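Local coordinates for protein argonaute (Marinitoga piezophila, PDB 5I4A), which uses short guide RNAs with a 5'-hydroxyl end to bind complementary target nucleic acid and cleave it, and may defend the cell against invading mobile genetic elements, at residues Val545-Asn550 with Tyr617-Pro622; Asn589-Asp592 with Glu597-Glu600. All coordinates share one frame; numbering follows the deposited sequence.

Both interactions belong to the PIWI domain, which has an RNase H fold, and their centres lie 18 Å apart with nearest atoms about 8 Å from each other, so they do not touch. Interaction 1 is beside the probable metal site: the side chains of Lys547 and Leu619 come within about 3 Å of those of Asp519 and Asn627, respectively. Interaction 2 is at the surface, its nearest atom about 19 Å from the bound nucleic acid. Residues 589-592 and 597-600 fall within the chain between 550 and 617. Strands 539-546 and 582-589, antiparallel neighbours in the central sheet, lead to the two contacts, and each contact contains an asparagine Asx turn.

Interaction 1: Val545-Asn550 with Tyr617-Pro622. With nucleotides of chain B.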
ATOM      1  N   VAL A 545      -2.456 -10.473   4.119  1.00 38.26           N
ATOM      2  CA  VAL A 545      -1.474  -9.428   4.377  1.00 31.35           C
ATOM      3  C   VAL A 545      -2.189  -8.085   4.378  1.00 35.24           C
ATOM      4  O   VAL A 545      -2.895  -7.749   3.419  1.00 40.99           O
ATOM      5  CB  VAL A 545      -0.343  -9.450   3.334  1.00 34.27           C
ATOM      6  CG1 VAL A 545       0.665  -8.358   3.621  1.00 33.95           C
ATOM      7  CG2 VAL A 545       0.335 -10.813   3.313  1.00 36.92           C
ATOM      8  N   ASN A 546      -2.005  -7.319   5.448  1.00 35.66           N
ATOM      9  CA  ASN A 546      -2.609  -5.997   5.591  1.00 40.17           C
ATOM     10  C   ASN A 546      -1.481  -4.978   5.703  1.00 40.23           C
ATOM     11  O   ASN A 546      -0.896  -4.800   6.776  1.00 40.22           O
ATOM     12  CB  ASN A 546      -3.539  -5.944   6.802  1.00 37.95           C
ATOM     13  CG  ASN A 546      -4.251  -4.605   6.938  1.00 45.05           C
ATOM     14  OD1 ASN A 546      -4.142  -3.737   6.073  1.00 44.86           O
ATOM     15  ND2 ASN A 546      -4.991  -4.437   8.028  1.00 51.53           N
ATOM     16  N   LYS A 547      -1.181  -4.303   4.592  1.00 31.21           N
ATOM     17  CA  LYS A 547      -0.162  -3.261   4.595  1.00 39.42           C
ATOM     18  C   LYS A 547      -0.604  -2.017   5.352  1.00 41.25           C
ATOM     19  O   LYS A 547       0.221  -1.127   5.582  1.00 50.62           O
ATOM     20  CB  LYS A 547       0.201  -2.884   3.159  1.00 41.56           C
ATOM     21  CG  LYS A 547      -0.863  -2.059   2.457  1.00 45.50           C
ATOM     22  CD  LYS A 547      -1.202  -2.643   1.097  1.00 50.97           C
ATOM     23  CE  LYS A 547      -2.025  -1.672   0.267  1.00 47.37           C
ATOM     24  NZ  LYS A 547      -2.258  -2.203  -1.102  1.00 55.90           N
ATOM     25  N   ASN A 548      -1.875  -1.933   5.742  1.00 40.51           N
ATOM     26  CA  ASN A 548      -2.430  -0.757   6.400  1.00 44.55           C
ATOM     27  C   ASN A 548      -2.854  -1.046   7.837  1.00 35.24           C
ATOM     28  O   ASN A 548      -3.855  -0.502   8.308  1.00 48.06           O
ATOM     29  CB  ASN A 548      -3.619  -0.217   5.606  1.00 52.91           C
ATOM     30  CG  ASN A 548      -3.247   0.180   4.192  1.00 64.49           C
ATOM     31  OD1 ASN A 548      -2.199   0.784   3.962  1.00 76.69           O
ATOM     32  ND2 ASN A 548      -4.100  -0.164   3.235  1.00 57.99           N
ATOM     33  N   THR A 549      -2.115  -1.895   8.547  1.00 41.46           N
ATOM     34  CA  THR A 549      -2.493  -2.213   9.917  1.00 33.73           C
ATOM     35  C   THR A 549      -2.352  -0.979  10.802  1.00 37.39           C
ATOM     36  O   THR A 549      -1.442  -0.160  10.623  1.00 34.11           O
ATOM     37  CB  THR A 549      -1.653  -3.367  10.474  1.00 41.55           C
ATOM     38  OG1 THR A 549      -2.131  -3.719  11.779  1.00 39.86           O
ATOM     39  CG2 THR A 549      -0.195  -2.981  10.578  1.00 38.84           C
ATOM     40  N   ASN A 550      -3.278  -0.840  11.745  1.00 31.36           N
ATOM     41  CA  ASN A 550      -3.319   0.299  12.651  1.00 32.64           C
ATOM     42  C   ASN A 550      -2.554   0.047  13.946  1.00 35.27           C
ATOM     43  O   ASN A 550      -2.448   0.954  14.777  1.00 31.66           O
ATOM     44  CB  ASN A 550      -4.777   0.647  12.972  1.00 31.20           C
ATOM     45  CG  ASN A 550      -4.948   2.073  13.442  1.00 31.17           C
ATOM     46  OD1 ASN A 550      -4.463   3.007  12.809  1.00 37.59           O
ATOM     47  ND2 ASN A 550      -5.636   2.250  14.564  1.00 31.16           N
ATOM     48  N   TYR A 617      12.085  -3.282  -0.190  1.00 19.35           N
ATOM     49  CA  TYR A 617      10.645  -3.434  -0.321  1.00 18.62           C
ATOM     50  C   TYR A 617       9.994  -3.592   1.049  1.00 21.88           C
ATOM     51  O   TYR A 617      10.610  -4.068   2.006  1.00 28.08           O
ATOM     52  CB  TYR A 617      10.321  -4.639  -1.200  1.00 23.94           C
ATOM     53  CG  TYR A 617      10.756  -4.470  -2.640  1.00 27.25           C
ATOM     54  CD1 TYR A 617      10.498  -3.294  -3.328  1.00 28.61           C
ATOM     55  CD2 TYR A 617      11.435  -5.483  -3.307  1.00 25.17           C
ATOM     56  CE1 TYR A 617      10.893  -3.130  -4.644  1.00 33.62           C
ATOM     57  CE2 TYR A 617      11.835  -5.328  -4.624  1.00 22.76           C
ATOM     58  CZ  TYR A 617      11.561  -4.149  -5.288  1.00 26.06           C
ATOM     59  OH  TYR A 617      11.954  -3.986  -6.596  1.00 26.07           O
ATOM     60  N   LYS A 618       8.728  -3.184   1.135  1.00 24.72           N
ATOM     61  CA  LYS A 618       7.953  -3.297   2.365  1.00 25.26           C
ATOM     62  C   LYS A 618       7.059  -4.526   2.395  1.00 23.91           C
ATOM     63  O   LYS A 618       6.847  -5.099   3.469  1.00 28.12           O
ATOM     64  CB  LYS A 618       7.095  -2.042   2.562  1.00 30.18           C
ATOM     65  CG  LYS A 618       7.909  -0.799   2.874  1.00 41.63           C
ATOM     66  CD  LYS A 618       7.219   0.465   2.400  1.00 47.34           C
ATOM     67  CE  LYS A 618       8.108   1.676   2.634  1.00 53.62           C
ATOM     68  NZ  LYS A 618       7.762   2.817   1.741  1.00 48.55           N
ATOM     69  N   LEU A 619       6.552  -4.949   1.251  1.00 19.41           N
ATOM     70  CA  LEU A 619       5.693  -6.110   1.117  1.00 24.95           C
ATOM     71  C   LEU A 619       6.470  -7.277   0.523  1.00 26.01           C
ATOM     72  O   LEU A 619       7.503  -7.081  -0.126  1.00 23.51           O
ATOM     73  CB  LEU A 619       4.492  -5.781   0.222  1.00 34.98           C
ATOM     74  CG  LEU A 619       3.597  -4.661   0.757  1.00 31.00           C
ATOM     75  CD1 LEU A 619       2.565  -4.234  -0.277  1.00 33.03           C
ATOM     76  CD2 LEU A 619       2.922  -5.104   2.042  1.00 34.11           C
ATOM     77  N   PRO A 620       6.010  -8.513   0.733  1.00 25.27           N
ATOM     78  CA  PRO A 620       6.654  -9.652   0.071  1.00 20.51           C
ATOM     79  C   PRO A 620       6.651  -9.447  -1.434  1.00 17.86           C
ATOM     80  O   PRO A 620       5.681  -8.945  -2.004  1.00 24.93           O
ATOM     81  CB  PRO A 620       5.791 -10.849   0.488  1.00 23.32           C
ATOM     82  CG  PRO A 620       4.502 -10.258   0.963  1.00 30.57           C
ATOM     83  CD  PRO A 620       4.865  -8.937   1.558  1.00 34.71           C
ATOM     84  N   TYR A 621       7.762  -9.819  -2.066  1.00 26.62           N
ATOM     85  CA  TYR A 621       7.973  -9.514  -3.480  1.00 24.77           C
ATOM     86  C   TYR A 621       6.820  -9.943  -4.382  1.00 23.02           C
ATOM     87  O   TYR A 621       6.403  -9.129  -5.223  1.00 21.54           O
ATOM     88  CB  TYR A 621       9.304 -10.137  -3.930  1.00 20.57           C
ATOM     89  CG  TYR A 621       9.830  -9.630  -5.255  1.00 21.98           C
ATOM     90  CD1 TYR A 621       9.788  -8.277  -5.578  1.00 21.99           C
ATOM     91  CD2 TYR A 621      10.391 -10.504  -6.176  1.00 21.57           C
ATOM     92  CE1 TYR A 621      10.276  -7.817  -6.789  1.00 26.75           C
ATOM     93  CE2 TYR A 621      10.882 -10.056  -7.382  1.00 27.84           C
ATOM     94  CZ  TYR A 621      10.825  -8.712  -7.686  1.00 26.69           C
ATOM     95  OH  TYR A 621      11.316  -8.273  -8.892  1.00 22.59           O
ATOM     96  N   PRO A 622       6.248 -11.151  -4.266  1.00 26.59           N
ATOM     97  CA  PRO A 622       5.081 -11.468  -5.111  1.00 19.07           C
ATOM     98  C   PRO A 622       3.921 -10.503  -4.928  1.00 20.14           C
ATOM     99  O   PRO A 622       3.266 -10.139  -5.913  1.00 28.38           O
ATOM    100  CB  PRO A 622       4.716 -12.897  -4.681  1.00 23.02           C
ATOM    101  CG  PRO A 622       5.380 -13.101  -3.363  1.00 33.30           C
ATOM    102  CD  PRO A 622       6.640 -12.305  -3.436  1.00 26.79           C
TER
ATOM    103  P     C B   5       7.522   4.531  -1.342  1.00 40.13           P
ATOM    104  OP1   C B   5       6.907   3.756  -0.236  1.00 51.84           O
ATOM    105  OP2   C B   5       7.268   4.120  -2.745  1.00 38.01           O
ATOM    106  O5'   C B   5       7.076   6.055  -1.188  1.00 53.48           O
ATOM    107  C5'   C B   5       7.334   6.784   0.007  1.00 57.86           C
ATOM    108  C4'   C B   5       7.238   8.272  -0.225  1.00 54.30           C
ATOM    109  O4'   C B   5       8.096   8.649  -1.326  1.00 51.71           O
ATOM    110  C3'   C B   5       5.861   8.787  -0.613  1.00 55.59           C
ATOM    111  O3'   C B   5       5.080   9.070   0.535  1.00 59.91           O
ATOM    112  C2'   C B   5       6.158  10.035  -1.445  1.00 56.34           C
ATOM    113  O2'   C B   5       6.279  11.180  -0.614  1.00 53.46           O
ATOM    114  C1'   C B   5       7.531   9.717  -2.047  1.00 52.68           C
ATOM    115  N1    C B   5       7.498   9.358  -3.485  1.00 43.99           N
ATOM    116  C2    C B   5       7.395  10.372  -4.444  1.00 41.61           C
ATOM    117  O2    C B   5       7.300  11.550  -4.069  1.00 44.95           O
ATOM    118  N3    C B   5       7.389  10.045  -5.759  1.00 43.08           N
ATOM    119  C4    C B   5       7.493   8.769  -6.133  1.00 40.74           C
ATOM    120  N4    C B   5       7.483   8.499  -7.442  1.00 39.30           N
ATOM    121  C5    C B   5       7.613   7.717  -5.181  1.00 35.11           C
ATOM    122  C6    C B   5       7.618   8.054  -3.884  1.00 41.31           C
TER
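A lysine presents its aliphatic root to a leucine while its ammonium end leaves for the catalytic centre: Lys547 CB lies 3.7 Å from Leu619 CD2, the shortest approach between the two segments. The first torsion of Lys547 (chi1 74°) sets CG between the backbone N and the carbonyl carbon and so turns the chain off Leu619; past the bend at chi2 (-130°), CE and NZ draw away toward Asp519, a probable active-site residue with which NZ makes a long, weak ion pair. The same leucine methyl also faces Val545, with CD2 and Val545 CG1 4.3 Å apart, so one branch of Leu619 serves both partners. The contact is small, burying 145 Å² over both sides, and wholly apolar across the segments.

What shapes the 545-550 side is local. Asn546 OD1 accepts from Asn548 N at 2.9 Å, an Asx turn overlapping a type I beta turn from Asn546 to Thr549; the donor stands 53° out of the carbonyl plane. Beside Leu619, the extended chain of Lys618 runs to the guide, its CE 3.7 Å from OP1 of nucleotide C5 of chain B. The ammonium group is modelled too close to that oxygen for its bonding to be judged.

Lys547 and Leu619 both touch Asn627 of helix 621-631, a probable manganese ligand, and Leu619 also packs on Val582 of strand 582-589. Val545, backbone-bonded to Arg518 and Gly520, packs on Leu623 of that helix and Pro620, its N-cap, on Leu517, which sets the helix start against strands 539-546 and 513-519.

Interaction 2: Asn589-Asp592 with Glu597-Glu600; sequences NNTD and EIIE
Asn589 OD1 is gripped twice by Thr591: the hydroxyl OG1 donates to it at 2.6 Å, in the carbonyl plane and on a lone pair, and the backbone N of Thr591 donates at 2.9 Å from 45° out of that plane. The second bond closes an Asx turn. Chi1 of 65° on Thr591 brings OG1 round to this oxygen. Asn589 ND2 in turn donates to Tyr593 O, so both ends of the amide are held and its rotation is fixed.

Ile598 reaches over this amide from the opposite direction. Its CD1 lies 3.4 Å from Asn589 ND2 and 3.5 Å from both Asn589 CG and Asn589 OD1, near-equal distances that place the methyl over the flat face. Thr591 OG1 adds a flank, 3.7 Å from Ile598 CD1. Replacing Asn589 by alanine would probably leave the Thr591 hydroxyl and N without their shared acceptor, Tyr593 O without its donor, and a gap beside the Ile598 methyl.

One residue before the isoleucine, Glu597 OE1 accepts from Thr594 N, as in half of a capping box starting helix 595-605. Together these make a strand-to-helix connection of the RNase H fold, with Ile598 packed on Thr541, Ile586 and Phe515 of the sheet.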
ATOM      1  N   ASN A 589      -3.304 -23.561   6.822  1.00 43.26           N
ATOM      2  CA  ASN A 589      -1.961 -24.099   6.648  1.00 37.02           C
ATOM      3  C   ASN A 589      -2.007 -25.613   6.714  1.00 42.68           C
ATOM      4  O   ASN A 589      -2.436 -26.181   7.720  1.00 42.85           O
ATOM      5  CB  ASN A 589      -0.993 -23.555   7.702  1.00 43.26           C
ATOM      6  CG  ASN A 589       0.403 -24.127   7.562  1.00 40.15           C
ATOM      7  OD1 ASN A 589       0.817 -24.515   6.470  1.00 40.98           O
ATOM      8  ND2 ASN A 589       1.130 -24.205   8.672  1.00 35.81           N
ATOM      9  N   ASN A 590      -1.547 -26.264   5.645  1.00 36.95           N
ATOM     10  CA  ASN A 590      -1.320 -27.704   5.638  1.00 43.03           C
ATOM     11  C   ASN A 590       0.082 -28.036   5.135  1.00 41.61           C
ATOM     12  O   ASN A 590       0.335 -29.170   4.714  1.00 37.12           O
ATOM     13  CB  ASN A 590      -2.382 -28.432   4.808  1.00 41.96           C
ATOM     14  CG  ASN A 590      -2.535 -27.860   3.412  1.00 55.23           C
ATOM     15  OD1 ASN A 590      -2.194 -28.512   2.427  1.00 61.55           O
ATOM     16  ND2 ASN A 590      -3.066 -26.644   3.319  1.00 55.45           N
ATOM     17  N   THR A 591       1.000 -27.068   5.176  1.00 37.00           N
ATOM     18  CA  THR A 591       2.393 -27.355   4.880  1.00 37.02           C
ATOM     19  C   THR A 591       3.058 -27.989   6.100  1.00 44.50           C
ATOM     20  O   THR A 591       2.499 -28.028   7.201  1.00 43.16           O
ATOM     21  CB  THR A 591       3.155 -26.085   4.483  1.00 41.65           C
ATOM     22  OG1 THR A 591       3.211 -25.184   5.591  1.00 39.23           O
ATOM     23  CG2 THR A 591       2.498 -25.387   3.299  1.00 37.02           C
ATOM     24  N   ASP A 592       4.269 -28.497   5.895  1.00 38.37           N
ATOM     25  CA  ASP A 592       5.081 -29.017   6.986  1.00 46.12           C
ATOM     26  C   ASP A 592       5.832 -27.921   7.732  1.00 49.40           C
ATOM     27  O   ASP A 592       6.590 -28.222   8.660  1.00 51.06           O
ATOM     28  CB  ASP A 592       6.065 -30.056   6.451  1.00 58.29           C
ATOM     29  CG  ASP A 592       5.360 -31.213   5.765  1.00 65.46           C
ATOM     30  OD1 ASP A 592       4.204 -31.515   6.141  1.00 54.26           O
ATOM     31  OD2 ASP A 592       5.962 -31.827   4.859  1.00 71.80           O
ATOM     32  N   GLU A 597       7.844 -20.428  10.999  1.00 31.96           N
ATOM     33  CA  GLU A 597       8.682 -20.573   9.815  1.00 26.32           C
ATOM     34  C   GLU A 597       8.049 -19.906   8.602  1.00 27.71           C
ATOM     35  O   GLU A 597       8.747 -19.271   7.803  1.00 28.33           O
ATOM     36  CB  GLU A 597       8.944 -22.053   9.542  1.00 30.30           C
ATOM     37  CG  GLU A 597       9.875 -22.711  10.543  1.00 31.19           C
ATOM     38  CD  GLU A 597       9.820 -24.221  10.477  1.00 29.19           C
ATOM     39  OE1 GLU A 597       8.782 -24.757  10.034  1.00 31.43           O
ATOM     40  OE2 GLU A 597      10.810 -24.872  10.867  1.00 39.20           O
ATOM     41  N   ILE A 598       6.730 -20.036   8.451  1.00 24.87           N
ATOM     42  CA  ILE A 598       6.028 -19.372   7.354  1.00 28.39           C
ATOM     43  C   ILE A 598       6.165 -17.860   7.476  1.00 25.41           C
ATOM     44  O   ILE A 598       6.416 -17.159   6.490  1.00 33.44           O
ATOM     45  CB  ILE A 598       4.551 -19.801   7.325  1.00 33.09           C
ATOM     46  CG1 ILE A 598       4.437 -21.304   7.069  1.00 36.23           C
ATOM     47  CG2 ILE A 598       3.790 -19.026   6.260  1.00 37.24           C
ATOM     48  CD1 ILE A 598       3.009 -21.820   7.106  1.00 25.96           C
ATOM     49  N   ILE A 599       6.000 -17.333   8.692  1.00 28.80           N
ATOM     50  CA  ILE A 599       6.107 -15.893   8.902  1.00 27.55           C
ATOM     51  C   ILE A 599       7.501 -15.402   8.536  1.00 26.34           C
ATOM     52  O   ILE A 599       7.663 -14.334   7.932  1.00 19.71           O
ATOM     53  CB  ILE A 599       5.750 -15.539  10.358  1.00 26.16           C
ATOM     54  CG1 ILE A 599       4.330 -16.001  10.691  1.00 30.30           C
ATOM     55  CG2 ILE A 599       5.905 -14.050  10.601  1.00 17.76           C
ATOM     56  CD1 ILE A 599       3.262 -15.419   9.802  1.00 29.65           C
ATOM     57  N   GLU A 600       8.530 -16.175   8.891  1.00 26.31           N
ATOM     58  CA  GLU A 600       9.894 -15.776   8.562  1.00 24.35           C
ATOM     59  C   GLU A 600      10.121 -15.780   7.056  1.00 21.25           C
ATOM     60  O   GLU A 600      10.816 -14.905   6.528  1.00 16.44           O
ATOM     61  CB  GLU A 600      10.898 -16.692   9.263  1.00 31.14           C
ATOM     62  CG  GLU A 600      12.355 -16.324   9.011  1.00 38.41           C
ATOM     63  CD  GLU A 600      13.308 -17.439   9.373  1.00 54.93           C
ATOM     64  OE1 GLU A 600      14.364 -17.145   9.975  1.00 55.16           O
ATOM     65  OE2 GLU A 600      12.997 -18.607   9.052  1.00 66.66           O
TER